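Long-range contact in putative S41 protease (Bacteroides fragilis NCTC 9343, PDB 3K50), which is of unknown function but, as a putative S41-family serine protease carrying a PDZ-like domain, probably cleaves peptide bonds: residues L66-Y78 with E162-K174. Residues are numbered along the deposited sequence; the frame is centred on the assembly and turned at random.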
ATOM      1  N   LEU A  66      -1.475 -13.083 -14.634  1.00 42.82           N
ATOM      2  CA  LEU A  66      -0.116 -13.535 -14.524  1.00 41.97           C
ATOM      3  C   LEU A  66       0.583 -12.906 -15.714  1.00 43.70           C
ATOM      4  O   LEU A  66       0.333 -13.312 -16.832  1.00 43.67           O
ATOM      5  CB  LEU A  66      -0.053 -15.046 -14.616  1.00 39.51           C
ATOM      6  CG  LEU A  66       1.307 -15.663 -14.302  1.00 42.42           C
ATOM      7  CD1 LEU A  66       1.691 -15.466 -12.830  1.00 39.49           C
ATOM      8  CD2 LEU A  66       1.244 -17.123 -14.646  1.00 37.56           C
ATOM      9  N   LEU A  67       1.436 -11.919 -15.480  1.00 44.43           N
ATOM     10  CA  LEU A  67       2.139 -11.212 -16.553  1.00 45.78           C
ATOM     11  C   LEU A  67       3.614 -11.627 -16.649  1.00 45.84           C
ATOM     12  O   LEU A  67       4.228 -11.954 -15.641  1.00 45.63           O
ATOM     13  CB  LEU A  67       2.043  -9.707 -16.270  1.00 47.89           C
ATOM     14  CG  LEU A  67       0.643  -9.053 -16.359  1.00 48.54           C
ATOM     15  CD1 LEU A  67       0.482  -7.831 -15.440  1.00 61.62           C
ATOM     16  CD2 LEU A  67       0.279  -8.690 -17.797  1.00 50.07           C
ATOM     17  N   ASP A  68       4.168 -11.621 -17.853  1.00 48.67           N
ATOM     18  CA  ASP A  68       5.598 -11.894 -18.045  1.00 50.81           C
ATOM     19  C   ASP A  68       6.435 -10.778 -17.427  1.00 52.75           C
ATOM     20  O   ASP A  68       7.478 -11.049 -16.826  1.00 55.76           O
ATOM     21  CB  ASP A  68       5.932 -12.093 -19.526  1.00 53.28           C
ATOM     22  CG  ASP A  68       5.461 -13.452 -20.052  1.00 56.92           C
ATOM     23  OD1 ASP A  68       5.318 -14.375 -19.229  1.00 63.99           O
ATOM     24  OD2 ASP A  68       5.252 -13.616 -21.277  1.00 67.21           O
ATOM     25  N   GLU A  69       5.970  -9.532 -17.553  1.00 50.58           N
ATOM     26  CA  GLU A  69       6.622  -8.386 -16.936  1.00 48.90           C
ATOM     27  C   GLU A  69       5.536  -7.408 -16.551  1.00 44.98           C
ATOM     28  O   GLU A  69       4.409  -7.553 -17.022  1.00 42.66           O
ATOM     29  CB  GLU A  69       7.606  -7.732 -17.907  1.00 48.16           C
ATOM     30  CG  GLU A  69       6.989  -7.151 -19.158  1.00 54.09           C
ATOM     31  CD  GLU A  69       8.009  -6.466 -20.083  1.00 54.95           C
ATOM     32  OE1 GLU A  69       9.233  -6.468 -19.791  1.00 62.61           O
ATOM     33  OE2 GLU A  69       7.571  -5.909 -21.114  1.00 60.51           O
ATOM     34  N   PRO A  70       5.830  -6.449 -15.650  1.00 43.72           N
ATOM     35  CA  PRO A  70       4.785  -5.437 -15.377  1.00 41.12           C
ATOM     36  C   PRO A  70       4.355  -4.649 -16.624  1.00 39.98           C
ATOM     37  O   PRO A  70       5.180  -4.345 -17.506  1.00 37.13           O
ATOM     38  CB  PRO A  70       5.448  -4.506 -14.335  1.00 42.22           C
ATOM     39  CG  PRO A  70       6.494  -5.375 -13.646  1.00 42.50           C
ATOM     40  CD  PRO A  70       7.016  -6.277 -14.771  1.00 43.95           C
ATOM     41  N   ILE A  71       3.069  -4.327 -16.700  1.00 39.43           N
ATOM     42  CA  ILE A  71       2.550  -3.577 -17.831  1.00 36.82           C
ATOM     43  C   ILE A  71       3.392  -2.306 -17.926  1.00 34.47           C
ATOM     44  O   ILE A  71       3.657  -1.670 -16.909  1.00 36.58           O
ATOM     45  CB  ILE A  71       1.077  -3.210 -17.635  1.00 39.04           C
ATOM     46  CG1 ILE A  71       0.187  -4.465 -17.665  1.00 41.63           C
ATOM     47  CG2 ILE A  71       0.639  -2.266 -18.760  1.00 37.32           C
ATOM     48  CD1 ILE A  71      -1.165  -4.327 -16.970  1.00 44.17           C
ATOM     49  N   PRO A  72       3.879  -1.960 -19.114  1.00 36.01           N
ATOM     50  CA  PRO A  72       4.705  -0.725 -19.191  1.00 33.01           C
ATOM     51  C   PRO A  72       3.983   0.532 -18.737  1.00 33.63           C
ATOM     52  O   PRO A  72       2.756   0.634 -18.869  1.00 32.70           O
ATOM     53  CB  PRO A  72       5.091  -0.624 -20.666  1.00 35.04           C
ATOM     54  CG  PRO A  72       4.860  -1.971 -21.240  1.00 31.60           C
ATOM     55  CD  PRO A  72       3.787  -2.651 -20.415  1.00 36.37           C
ATOM     56  N   SER A  73       4.742   1.484 -18.193  1.00 34.07           N
ATOM     57  CA  SER A  73       4.150   2.729 -17.654  1.00 32.94           C
ATOM     58  C   SER A  73       5.196   3.807 -17.556  1.00 31.40           C
ATOM     59  O   SER A  73       6.383   3.527 -17.740  1.00 30.80           O
ATOM     60  CB  SER A  73       3.499   2.514 -16.275  1.00 37.08           C
ATOM     61  OG  SER A  73       4.442   2.244 -15.245  1.00 37.60           O
ATOM     62  N   TYR A  74       4.737   5.044 -17.331  1.00 30.82           N
ATOM     63  CA  TYR A  74       5.642   6.207 -17.235  1.00 31.72           C
ATOM     64  C   TYR A  74       6.283   6.340 -15.831  1.00 32.29           C
ATOM     65  O   TYR A  74       7.289   7.022 -15.659  1.00 33.53           O
ATOM     66  CB  TYR A  74       4.886   7.473 -17.590  1.00 33.27           C
ATOM     67  CG  TYR A  74       4.570   7.658 -19.077  1.00 32.79           C
ATOM     68  CD1 TYR A  74       5.592   7.784 -20.032  1.00 29.34           C
ATOM     69  CD2 TYR A  74       3.270   7.787 -19.498  1.00 32.21           C
ATOM     70  CE1 TYR A  74       5.294   7.973 -21.409  1.00 34.71           C
ATOM     71  CE2 TYR A  74       2.953   8.023 -20.837  1.00 33.29           C
ATOM     72  CZ  TYR A  74       3.957   8.113 -21.780  1.00 37.22           C
ATOM     73  OH  TYR A  74       3.596   8.337 -23.062  1.00 36.22           O
ATOM     74  N   GLY A  75       5.678   5.692 -14.846  1.00 29.83           N
ATOM     75  CA  GLY A  75       6.199   5.640 -13.500  1.00 30.71           C
ATOM     76  C   GLY A  75       5.605   6.670 -12.559  1.00 32.56           C
ATOM     77  O   GLY A  75       6.256   7.015 -11.563  1.00 34.31           O
ATOM     78  N   PHE A  76       4.406   7.201 -12.835  1.00 31.29           N
ATOM     79  CA  PHE A  76       3.784   8.113 -11.853  1.00 30.44           C
ATOM     80  C   PHE A  76       2.308   7.848 -11.633  1.00 31.88           C
ATOM     81  O   PHE A  76       1.625   7.359 -12.515  1.00 30.62           O
ATOM     82  CB  PHE A  76       3.979   9.569 -12.228  1.00 29.63           C
ATOM     83  CG  PHE A  76       3.175  10.008 -13.468  1.00 29.25           C
ATOM     84  CD1 PHE A  76       3.661   9.789 -14.731  1.00 30.34           C
ATOM     85  CD2 PHE A  76       1.940  10.648 -13.325  1.00 32.25           C
ATOM     86  CE1 PHE A  76       2.943  10.186 -15.848  1.00 30.06           C
ATOM     87  CE2 PHE A  76       1.210  11.010 -14.427  1.00 28.20           C
ATOM     88  CZ  PHE A  76       1.723  10.794 -15.689  1.00 30.34           C
ATOM     89  N   ASP A  77       1.835   8.155 -10.433  1.00 32.82           N
ATOM     90  CA  ASP A  77       0.406   8.111 -10.123  1.00 33.88           C
ATOM     91  C   ASP A  77      -0.094   9.520 -10.019  1.00 33.24           C
ATOM     92  O   ASP A  77       0.664  10.431  -9.691  1.00 30.96           O
ATOM     93  CB  ASP A  77       0.114   7.397  -8.799  1.00 31.45           C
ATOM     94  CG  ASP A  77       0.374   5.916  -8.864  1.00 43.10           C
ATOM     95  OD1 ASP A  77       0.341   5.378 -10.003  1.00 51.11           O
ATOM     96  OD2 ASP A  77       0.635   5.299  -7.782  1.00 50.31           O
ATOM     97  N   TYR A  78      -1.394   9.701 -10.236  1.00 34.19           N
ATOM     98  CA  TYR A  78      -1.972  11.019 -10.251  1.00 36.44           C
ATOM     99  C   TYR A  78      -3.451  11.078  -9.870  1.00 37.45           C
ATOM    100  O   TYR A  78      -4.083  10.069  -9.741  1.00 37.87           O
ATOM    101  CB  TYR A  78      -1.873  11.564 -11.676  1.00 35.99           C
ATOM    102  CG  TYR A  78      -2.746  10.781 -12.631  1.00 43.88           C
ATOM    103  CD1 TYR A  78      -2.269   9.624 -13.234  1.00 46.32           C
ATOM    104  CD2 TYR A  78      -4.052  11.165 -12.898  1.00 44.37           C
ATOM    105  CE1 TYR A  78      -3.038   8.887 -14.080  1.00 51.00           C
ATOM    106  CE2 TYR A  78      -4.852  10.413 -13.732  1.00 46.64           C
ATOM    107  CZ  TYR A  78      -4.328   9.274 -14.332  1.00 53.35           C
ATOM    108  OH  TYR A  78      -5.089   8.506 -15.178  1.00 49.41           O
ATOM    109  N   GLU A 162       8.183  23.407 -18.671  1.00 40.06           N
ATOM    110  CA  GLU A 162       7.976  22.254 -19.550  1.00 41.86           C
ATOM    111  C   GLU A 162       9.085  21.199 -19.421  1.00 39.87           C
ATOM    112  O   GLU A 162      10.201  21.477 -19.005  1.00 37.51           O
ATOM    113  CB  GLU A 162       7.924  22.719 -20.990  1.00 40.66           C
ATOM    114  CG  GLU A 162       6.750  23.665 -21.296  1.00 48.99           C
ATOM    115  CD  GLU A 162       6.856  24.366 -22.657  1.00 50.84           C
ATOM    116  OE1 GLU A 162       7.981  24.590 -23.168  1.00 64.05           O
ATOM    117  OE2 GLU A 162       5.785  24.715 -23.201  1.00 66.90           O
ATOM    118  N   THR A 163       8.763  19.968 -19.758  1.00 38.64           N
ATOM    119  CA  THR A 163       9.761  18.942 -19.776  1.00 35.16           C
ATOM    120  C   THR A 163       9.378  17.891 -20.793  1.00 35.23           C
ATOM    121  O   THR A 163       8.203  17.819 -21.253  1.00 35.52           O
ATOM    122  CB  THR A 163       9.908  18.286 -18.395  1.00 38.46           C
ATOM    123  OG1 THR A 163      11.004  17.375 -18.434  1.00 34.72           O
ATOM    124  CG2 THR A 163       8.636  17.533 -18.023  1.00 31.55           C
ATOM    125  N   THR A 164      10.384  17.093 -21.156  1.00 34.42           N
ATOM    126  CA  THR A 164      10.217  15.967 -22.075  1.00 35.27           C
ATOM    127  C   THR A 164      10.243  14.684 -21.282  1.00 35.61           C
ATOM    128  O   THR A 164      11.217  14.439 -20.554  1.00 34.15           O
ATOM    129  CB  THR A 164      11.362  15.932 -23.087  1.00 39.67           C
ATOM    130  OG1 THR A 164      11.351  17.176 -23.782  1.00 30.96           O
ATOM    131  CG2 THR A 164      11.201  14.763 -24.069  1.00 36.95           C
HETATM  132  N   MSE A 165       9.183  13.875 -21.403  1.00 36.07           N
HETATM  133  CA  MSE A 165       9.086  12.617 -20.687  1.00 34.62           C
HETATM  134  C   MSE A 165       9.359  11.475 -21.649  1.00 36.56           C
HETATM  135  O   MSE A 165       8.678  11.344 -22.661  1.00 35.87           O
HETATM  136  CB  MSE A 165       7.708  12.412 -20.048  1.00 31.85           C
HETATM  137  CG  MSE A 165       7.705  11.221 -19.154  1.00 35.73           C
HETATM  138 SE   MSE A 165       6.180  11.138 -18.029  0.75 29.13          SE
HETATM  139  CE  MSE A 165       4.793  11.132 -19.387  1.00 33.92           C
ATOM    140  N   PRO A 166      10.330  10.609 -21.319  1.00 36.22           N
ATOM    141  CA  PRO A 166      10.613   9.510 -22.251  1.00 33.05           C
ATOM    142  C   PRO A 166       9.473   8.502 -22.334  1.00 34.77           C
ATOM    143  O   PRO A 166       8.538   8.542 -21.505  1.00 30.52           O
ATOM    144  CB  PRO A 166      11.888   8.853 -21.678  1.00 36.72           C
ATOM    145  CG  PRO A 166      12.341   9.700 -20.549  1.00 37.61           C
ATOM    146  CD  PRO A 166      11.197  10.590 -20.133  1.00 37.25           C
ATOM    147  N   ALA A 167       9.548   7.608 -23.330  1.00 34.11           N
ATOM    148  CA  ALA A 167       8.511   6.607 -23.557  1.00 34.32           C
ATOM    149  C   ALA A 167       8.384   5.682 -22.364  1.00 33.46           C
ATOM    150  O   ALA A 167       9.367   5.406 -21.659  1.00 33.15           O
ATOM    151  CB  ALA A 167       8.780   5.798 -24.852  1.00 32.46           C
ATOM    152  N   SER A 168       7.163   5.212 -22.126  1.00 32.83           N
ATOM    153  CA  SER A 168       6.934   4.287 -21.042  1.00 30.63           C
ATOM    154  C   SER A 168       7.728   2.991 -21.178  1.00 31.90           C
ATOM    155  O   SER A 168       8.168   2.637 -22.257  1.00 32.94           O
ATOM    156  CB  SER A 168       5.456   3.952 -20.947  1.00 32.20           C
ATOM    157  OG  SER A 168       4.925   3.552 -22.182  1.00 29.06           O
ATOM    158  N   ARG A 169       7.908   2.280 -20.076  1.00 32.21           N
ATOM    159  CA  ARG A 169       8.622   1.005 -20.118  1.00 34.15           C
ATOM    160  C   ARG A 169       8.216   0.209 -18.921  1.00 30.35           C
ATOM    161  O   ARG A 169       7.520   0.732 -18.095  1.00 32.01           O
ATOM    162  CB  ARG A 169      10.133   1.189 -20.224  1.00 36.37           C
ATOM    163  CG  ARG A 169      10.771   1.921 -19.130  1.00 39.73           C
ATOM    164  CD  ARG A 169      12.176   2.294 -19.558  1.00 45.51           C
ATOM    165  NE  ARG A 169      12.791   2.920 -18.408  1.00 46.19           N
ATOM    166  CZ  ARG A 169      13.188   4.184 -18.296  1.00 45.51           C
ATOM    167  NH1 ARG A 169      13.164   5.077 -19.293  1.00 45.59           N
ATOM    168  NH2 ARG A 169      13.684   4.527 -17.141  1.00 48.86           N
ATOM    169  N   SER A 170       8.543  -1.086 -18.906  1.00 32.89           N
ATOM    170  CA  SER A 170       8.147  -1.977 -17.819  1.00 34.70           C
ATOM    171  C   SER A 170       9.010  -1.643 -16.601  1.00 34.89           C
ATOM    172  O   SER A 170      10.234  -1.720 -16.690  1.00 35.16           O
ATOM    173  CB  SER A 170       8.339  -3.446 -18.243  1.00 35.34           C
ATOM    174  OG  SER A 170       7.933  -4.310 -17.180  1.00 38.11           O
ATOM    175  N   LEU A 171       8.391  -1.280 -15.481  1.00 35.45           N
ATOM    176  CA  LEU A 171       9.136  -0.825 -14.287  1.00 35.52           C
ATOM    177  C   LEU A 171       8.933  -1.693 -13.060  1.00 36.96           C
ATOM    178  O   LEU A 171       7.889  -2.326 -12.874  1.00 37.05           O
ATOM    179  CB  LEU A 171       8.679   0.582 -13.886  1.00 38.25           C
ATOM    180  CG  LEU A 171       8.789   1.676 -14.949  1.00 35.23           C
ATOM    181  CD1 LEU A 171       7.997   2.905 -14.509  1.00 34.62           C
ATOM    182  CD2 LEU A 171      10.240   2.004 -15.304  1.00 29.73           C
ATOM    183  N   VAL A 172       9.932  -1.686 -12.203  1.00 36.33           N
ATOM    184  CA  VAL A 172       9.855  -2.386 -10.953  1.00 39.93           C
ATOM    185  C   VAL A 172      10.014  -1.340  -9.857  1.00 39.47           C
ATOM    186  O   VAL A 172      11.022  -0.620  -9.818  1.00 39.68           O
ATOM    187  CB  VAL A 172      10.937  -3.430 -10.842  1.00 42.38           C
ATOM    188  CG1 VAL A 172      11.065  -3.908  -9.371  1.00 46.98           C
ATOM    189  CG2 VAL A 172      10.593  -4.581 -11.758  1.00 48.37           C
ATOM    190  N   ASP A 173       9.009  -1.222  -9.009  1.00 39.71           N
ATOM    191  CA  ASP A 173       9.027  -0.228  -7.939  1.00 40.09           C
ATOM    192  C   ASP A 173       9.459  -0.873  -6.615  1.00 38.94           C
ATOM    193  O   ASP A 173       8.875  -1.859  -6.187  1.00 38.69           O
ATOM    194  CB  ASP A 173       7.647   0.440  -7.779  1.00 38.80           C
ATOM    195  CG  ASP A 173       7.677   1.623  -6.795  1.00 38.44           C
ATOM    196  OD1 ASP A 173       8.690   2.334  -6.781  1.00 35.22           O
ATOM    197  OD2 ASP A 173       6.725   1.846  -6.025  1.00 33.40           O
ATOM    198  N   LYS A 174      10.461  -0.292  -5.973  1.00 36.85           N
ATOM    199  CA  LYS A 174      11.019  -0.790  -4.695  1.00 37.77           C
ATOM    200  C   LYS A 174      10.207  -0.345  -3.446  1.00 36.01           C
ATOM    201  O   LYS A 174       9.803   0.809  -3.326  1.00 34.95           O
ATOM    202  CB  LYS A 174      12.492  -0.365  -4.611  1.00 38.30           C
ATOM    203  CG  LYS A 174      13.350  -1.105  -5.695  1.00 43.87           C
ATOM    204  CD  LYS A 174      14.867  -0.739  -5.697  1.00 44.55           C
TER
HETATM  205  O   HOH W   1       5.606  -0.649 -15.384  1.00 39.52           O
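Ser170 OG donates to Pro70 O over 2.8 Å, meeting the oxygen in the carbonyl plane, on a lone pair; the hydroxyl also touches Pro70 CD. Glu69 lays its extended chain alongside, OE1 3.5 Å from Ser170 CB. A water ties the next step together, donating to Ile71 O, accepting from Leu171 N and hydrogen-bonding Ser73 OG. Ser73 and Arg169 then form a single antiparallel hydrogen-bonded pair: Ser73 N gives to Arg169 O at 2.9 Å and Arg169 N to Ser73 O at 3.1 Å, both donors lying above the carbonyl planes. Leu171 CD1 presses tightly on Gly75 CA (3.4 Å).

Beyond this bridge the Tyr74 ring is clamped between two CH-pi contacts. Met165, a selenomethionine, bends at chi3 (58°) and sets CE over the centre of the Tyr74 ring, 3.5 Å from its centroid, while Ser168 CB covers the opposite face nearer the rim. Pro166 O, buried without a polar partner, lies in the ring plane at the edge, 3.3 Å from Tyr74 CE1. Met165 SE lies oblique to both the Tyr74 and Phe76 rings, a Met-aromatic contact with each.

The loops thus run side by side, antiparallel, where the chain enters and leaves the PDZ-like sheet by its outermost strands, 76-82 and 154-165; Tyr74 OH bonds Ser134 O, Met165 touches Leu138 of strand 136-146, and Arg169 NH2 forms a salt bridge with Glu105 OE2 of helix 102-105.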